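Local structure of CoA-binding domain-containing protein (Thermus thermophilus, 1IUK) at residues D85-V90 / P107-A112; P33-E38 / E129-F134. The protein probably binds coenzyme A through a Rossmann-like domain, although its cellular function is unknown. All blocks are in the same frame, centred on the assembly; numbering follows the deposited sequence.

Contact 1. Residues D85-V90 / P107-A112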
# COMPACT_ATOMS: atom_id res chain seq x y z
N ASP A 85 -9.21 10.02 8.11
CA ASP A 85 -10.40 9.21 8.34
C ASP A 85 -10.11 7.72 8.20
O ASP A 85 -10.94 6.88 8.54
CB ASP A 85 -11.51 9.60 7.36
CG ASP A 85 -12.02 11.01 7.60
OD1 ASP A 85 -11.94 11.49 8.75
OD2 ASP A 85 -12.50 11.65 6.63
N HIS A 86 -8.92 7.39 7.68
CA HIS A 86 -8.53 6.00 7.50
C HIS A 86 -7.63 5.56 8.66
O HIS A 86 -7.46 4.36 8.91
CB HIS A 86 -7.74 5.80 6.18
CG HIS A 86 -8.59 5.73 4.94
ND1 HIS A 86 -9.40 4.66 4.65
CD2 HIS A 86 -8.69 6.58 3.89
CE1 HIS A 86 -9.97 4.84 3.47
NE2 HIS A 86 -9.55 6.00 2.98
N LEU A 87 -7.04 6.53 9.36
CA LEU A 87 -6.12 6.24 10.46
C LEU A 87 -6.56 5.13 11.39
O LEU A 87 -5.76 4.25 11.72
CB LEU A 87 -5.83 7.50 11.27
CG LEU A 87 -4.35 7.85 11.49
CD1 LEU A 87 -4.22 8.85 12.62
CD2 LEU A 87 -3.54 6.60 11.79
N PRO A 88 -7.81 5.16 11.86
CA PRO A 88 -8.28 4.10 12.77
C PRO A 88 -8.14 2.69 12.21
O PRO A 88 -7.65 1.79 12.89
CB PRO A 88 -9.74 4.46 13.02
CG PRO A 88 -9.82 5.92 12.74
CD PRO A 88 -8.84 6.19 11.65
N GLU A 89 -8.59 2.48 10.96
CA GLU A 89 -8.48 1.16 10.35
C GLU A 89 -7.02 0.80 10.02
O GLU A 89 -6.64 -0.37 10.01
CB GLU A 89 -9.36 1.08 9.10
CG GLU A 89 -8.92 1.97 7.96
CD GLU A 89 -9.52 1.56 6.61
OE1 GLU A 89 -10.22 0.52 6.55
OE2 GLU A 89 -9.29 2.27 5.61
N VAL A 90 -6.20 1.81 9.76
CA VAL A 90 -4.79 1.59 9.45
C VAL A 90 -4.09 1.10 10.72
O VAL A 90 -3.43 0.06 10.73
CB VAL A 90 -4.10 2.90 8.94
CG1 VAL A 90 -2.59 2.75 8.94
CG2 VAL A 90 -4.58 3.21 7.51
N PRO A 107 1.68 15.08 7.47
CA PRO A 107 2.40 15.21 8.74
C PRO A 107 1.76 14.51 9.93
O PRO A 107 2.40 13.66 10.57
CB PRO A 107 2.47 16.72 8.94
CG PRO A 107 2.57 17.24 7.55
CD PRO A 107 1.73 16.33 6.69
N GLU A 108 0.51 14.85 10.24
CA GLU A 108 -0.15 14.24 11.37
C GLU A 108 -0.31 12.75 11.16
O GLU A 108 -0.01 11.95 12.05
CB GLU A 108 -1.52 14.88 11.62
CG GLU A 108 -2.45 14.01 12.46
CD GLU A 108 -3.45 14.79 13.29
OE1 GLU A 108 -3.86 15.89 12.85
OE2 GLU A 108 -3.83 14.31 14.38
N PHE A 109 -0.80 12.36 9.98
CA PHE A 109 -1.00 10.95 9.68
C PHE A 109 0.31 10.19 9.79
O PHE A 109 0.35 9.09 10.34
CB PHE A 109 -1.57 10.81 8.26
CG PHE A 109 -1.87 9.40 7.86
CD1 PHE A 109 -3.07 8.79 8.24
CD2 PHE A 109 -0.96 8.66 7.10
CE1 PHE A 109 -3.36 7.48 7.86
CE2 PHE A 109 -1.24 7.35 6.72
CZ PHE A 109 -2.44 6.75 7.10
N GLU A 110 1.38 10.79 9.28
CA GLU A 110 2.69 10.15 9.31
C GLU A 110 3.23 10.08 10.73
O GLU A 110 3.83 9.08 11.12
CB GLU A 110 3.65 10.92 8.41
CG GLU A 110 3.30 10.80 6.92
CD GLU A 110 4.14 11.69 6.05
OE1 GLU A 110 5.38 11.69 6.23
OE2 GLU A 110 3.58 12.41 5.20
N LYS A 111 3.00 11.14 11.50
CA LYS A 111 3.46 11.18 12.88
C LYS A 111 2.72 10.13 13.70
O LYS A 111 3.33 9.48 14.55
CB LYS A 111 3.23 12.56 13.49
CG LYS A 111 3.68 12.67 14.96
CD LYS A 111 2.81 13.65 15.76
CE LYS A 111 3.40 13.96 17.13
NZ LYS A 111 4.89 14.08 17.09
N ALA A 112 1.43 9.95 13.46
CA ALA A 112 0.65 8.96 14.20
C ALA A 112 1.15 7.55 13.96
O ALA A 112 1.17 6.72 14.87
CB ALA A 112 -0.83 9.06 13.85
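Beside Leu87 and Val90, the two residues that reach across to Phe109, His86 ND1 donates to Glu89 OE2 over 2.6 Å, one turn along their own segment. The bond is moderately bent, with an N-H...O angle of 151°, and it meets the carboxylate on its anti side, tilted out of its plane. Histidine suits the place because both ring nitrogens are used: NE2 pairs with Arg78, while the second oxygen of Glu89 accepts from the backbone N of Leu64. These bonds fix the His86 ring and the carboxylate, whereas Leu87 and Val90 of the same turn meet helix 107-115.

Between the two segments the contact is wholly apolar. The side chains of Leu87 and Phe109 run antiparallel past one another, and Leu87 CG lies 3.6 Å from Phe109 CD1, oblique to the ring. Its CD1 branch goes on to Ala112 CB, also at 3.6 Å. The chi1 of Leu87, -128°, departs from a staggered value as it sends one methyl to Ala112 and the other towards the ring. The small alanine leaves room for the leucine tip. Phe109 holds CG anti to its backbone N (chi1 -178°), which carries the ring out from its helix; Val90 CG2 then meets the ring edge, 4.2 Å from CZ. Met84 and Leu100 also touch this aromatic side chain. Cutting Leu87 back to an alanine is likely to open a gap beside the Phe109 ring and leave the Ala112 methyl without this partner.

Leu87 with Val90, and Phe109 with Ala112, are each three residues apart, about one helical turn, so each helix offers an apolar strip. Strand 98-100 follows the first helix and precedes the second, making this the pairing of neighbouring helices in successive beta-alpha-beta units of a Rossmann-like fold.

Contact 2. Residues P33-E38 / E129-F134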
# COMPACT_ATOMS: atom_id res chain seq x y z
N PRO A 33 -0.17 -1.72 -8.83
CA PRO A 33 -0.49 -3.01 -8.22
C PRO A 33 -0.31 -4.17 -9.22
O PRO A 33 0.05 -5.30 -8.85
CB PRO A 33 -1.96 -2.85 -7.80
CG PRO A 33 -2.15 -1.38 -7.68
CD PRO A 33 -1.29 -0.76 -8.72
N ARG A 34 -0.58 -3.88 -10.49
CA ARG A 34 -0.44 -4.86 -11.56
C ARG A 34 1.02 -5.31 -11.65
O ARG A 34 1.32 -6.50 -11.71
CB ARG A 34 -0.88 -4.24 -12.88
CG ARG A 34 -1.78 -5.12 -13.71
CD ARG A 34 -1.69 -4.73 -15.18
NE ARG A 34 -1.82 -5.90 -16.04
CZ ARG A 34 -0.91 -6.27 -16.94
NH1 ARG A 34 0.19 -5.55 -17.09
NH2 ARG A 34 -1.11 -7.36 -17.67
N TYR A 35 1.92 -4.33 -11.66
CA TYR A 35 3.35 -4.61 -11.72
C TYR A 35 3.78 -5.46 -10.53
O TYR A 35 4.54 -6.43 -10.68
CB TYR A 35 4.13 -3.30 -11.71
CG TYR A 35 5.61 -3.49 -11.42
CD1 TYR A 35 6.10 -3.43 -10.12
CD2 TYR A 35 6.52 -3.71 -12.46
CE1 TYR A 35 7.45 -3.59 -9.85
CE2 TYR A 35 7.88 -3.87 -12.20
CZ TYR A 35 8.35 -3.81 -10.90
OH TYR A 35 9.69 -3.95 -10.63
N LEU A 36 3.31 -5.08 -9.35
CA LEU A 36 3.65 -5.76 -8.10
C LEU A 36 3.25 -7.22 -8.11
O LEU A 36 4.01 -8.07 -7.65
CB LEU A 36 2.98 -5.05 -6.93
CG LEU A 36 3.76 -4.01 -6.11
CD1 LEU A 36 5.05 -3.60 -6.76
CD2 LEU A 36 2.86 -2.81 -5.88
N ARG A 37 2.06 -7.52 -8.61
CA ARG A 37 1.59 -8.89 -8.67
C ARG A 37 2.53 -9.72 -9.55
O ARG A 37 2.77 -10.89 -9.29
CB ARG A 37 0.18 -8.94 -9.23
CG ARG A 37 -0.46 -10.31 -9.23
CD ARG A 37 -1.67 -10.31 -10.15
NE ARG A 37 -2.51 -11.50 -9.98
CZ ARG A 37 -3.62 -11.72 -10.68
NH1 ARG A 37 -4.03 -10.85 -11.60
NH2 ARG A 37 -4.33 -12.83 -10.46
N GLU A 38 3.04 -9.09 -10.60
CA GLU A 38 3.96 -9.75 -11.52
C GLU A 38 5.25 -10.10 -10.79
O GLU A 38 5.84 -11.16 -11.03
CB GLU A 38 4.29 -8.82 -12.69
CG GLU A 38 3.11 -8.52 -13.58
CD GLU A 38 3.51 -7.71 -14.79
OE1 GLU A 38 2.75 -7.71 -15.78
OE2 GLU A 38 4.59 -7.08 -14.77
N GLU A 129 10.38 2.38 -7.26
CA GLU A 129 11.34 2.01 -6.23
C GLU A 129 11.71 0.54 -6.28
O GLU A 129 12.87 0.18 -6.04
CB GLU A 129 10.78 2.36 -4.85
CG GLU A 129 10.81 3.86 -4.54
CD GLU A 129 12.13 4.51 -4.94
OE1 GLU A 129 12.11 5.51 -5.70
OE2 GLU A 129 13.19 4.03 -4.49
N HIS A 130 10.74 -0.31 -6.59
CA HIS A 130 11.00 -1.74 -6.68
C HIS A 130 11.96 -2.01 -7.84
O HIS A 130 12.90 -2.81 -7.72
CB HIS A 130 9.70 -2.50 -6.91
CG HIS A 130 9.86 -3.99 -6.87
ND1 HIS A 130 10.09 -4.74 -8.00
CD2 HIS A 130 9.81 -4.86 -5.84
CE1 HIS A 130 10.18 -6.02 -7.66
NE2 HIS A 130 10.01 -6.12 -6.36
N LYS A 131 11.72 -1.33 -8.96
CA LYS A 131 12.57 -1.48 -10.14
C LYS A 131 13.99 -1.03 -9.82
O LYS A 131 14.93 -1.73 -10.14
CB LYS A 131 12.03 -0.65 -11.29
CG LYS A 131 10.90 -1.31 -12.02
CD LYS A 131 10.27 -0.35 -13.02
CE LYS A 131 9.24 -1.08 -13.86
NZ LYS A 131 9.03 -0.41 -15.17
N ARG A 132 14.13 0.13 -9.19
CA ARG A 132 15.44 0.67 -8.86
C ARG A 132 16.28 -0.16 -7.90
O ARG A 132 17.51 -0.16 -7.97
CB ARG A 132 15.31 2.07 -8.28
CG ARG A 132 16.62 2.62 -7.73
CD ARG A 132 16.41 3.94 -6.98
NE ARG A 132 15.82 3.72 -5.67
CZ ARG A 132 16.52 3.46 -4.56
NH1 ARG A 132 15.88 3.27 -3.41
NH2 ARG A 132 17.84 3.41 -4.60
N LEU A 133 15.61 -0.85 -6.98
CA LEU A 133 16.31 -1.64 -5.98
C LEU A 133 16.64 -3.06 -6.44
O LEU A 133 17.63 -3.64 -5.99
CB LEU A 133 15.48 -1.71 -4.69
CG LEU A 133 15.41 -0.44 -3.83
CD1 LEU A 133 14.28 -0.57 -2.80
CD2 LEU A 133 16.75 -0.22 -3.15
N PHE A 134 15.82 -3.60 -7.33
CA PHE A 134 16.01 -4.97 -7.80
C PHE A 134 16.44 -5.17 -9.24
O PHE A 134 16.46 -6.30 -9.73
CB PHE A 134 14.73 -5.77 -7.52
CG PHE A 134 14.36 -5.81 -6.07
CD1 PHE A 134 13.23 -5.13 -5.61
CD2 PHE A 134 15.18 -6.45 -5.15
CE1 PHE A 134 12.94 -5.08 -4.25
CE2 PHE A 134 14.90 -6.40 -3.80
CZ PHE A 134 13.78 -5.71 -3.35
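Tyr35 OH and His130 ND1 form the hydrogen bond that joins the two helices, 2.8 Å long, with the hydroxyl at the edge of the imidazole and near its plane. Tyrosine can span this distance because its CG stands anti to the backbone N (chi1 166°), directing the ring towards the other helix. The two rings pair obliquely, inclined at 77° with centroids 5.4 Å apart. One face of the imidazole is covered off-centre by Phe134 CD1, from the next turn of its own helix.

Helix 28-38 follows strand 15-19, the first in sequence, and helix 126-134 follows strand 120-122, the last, so the contact pairs helices far apart in sequence but adjacent in the Rossmann-like fold.

Lys131 adds van der Waals contact, its CG and CE passing across the outer part of the tyrosine: CE is 3.5 Å from Tyr35 CE2, carbon to carbon, and the CG methylene 3.2 Å from Tyr35 OH. A long aliphatic chain with a charged end suits this exposed border.

No ionic pair crosses between the segments; within 129-134, Arg132 NE (2.9 Å) and NH1 (3.0 Å) both grip Glu129 OE2, and NH1 reaches on to Asp3 of helix 3-12.

Contacts 1 and 2 lie on opposite sides of the chain's centre, their own centres 25 Å apart and their nearest atoms about 14 Å apart, so neither touches the other. In sequence, contact 1 falls in the part of the chain between the two segments of contact 2. Contact 1 joins neighbours, with 16 residues between its segments, whereas contact 2 brings together segments separated by 90. They differ in chemistry too: 85-90 meets 107-112 through hydrocarbon groups alone, while 33-38 meets 129-134 around a buried polar bond. Both belong to the same CoA-binding domain, but no coenzyme position is established here, so neither contact can be placed relative to the pocket.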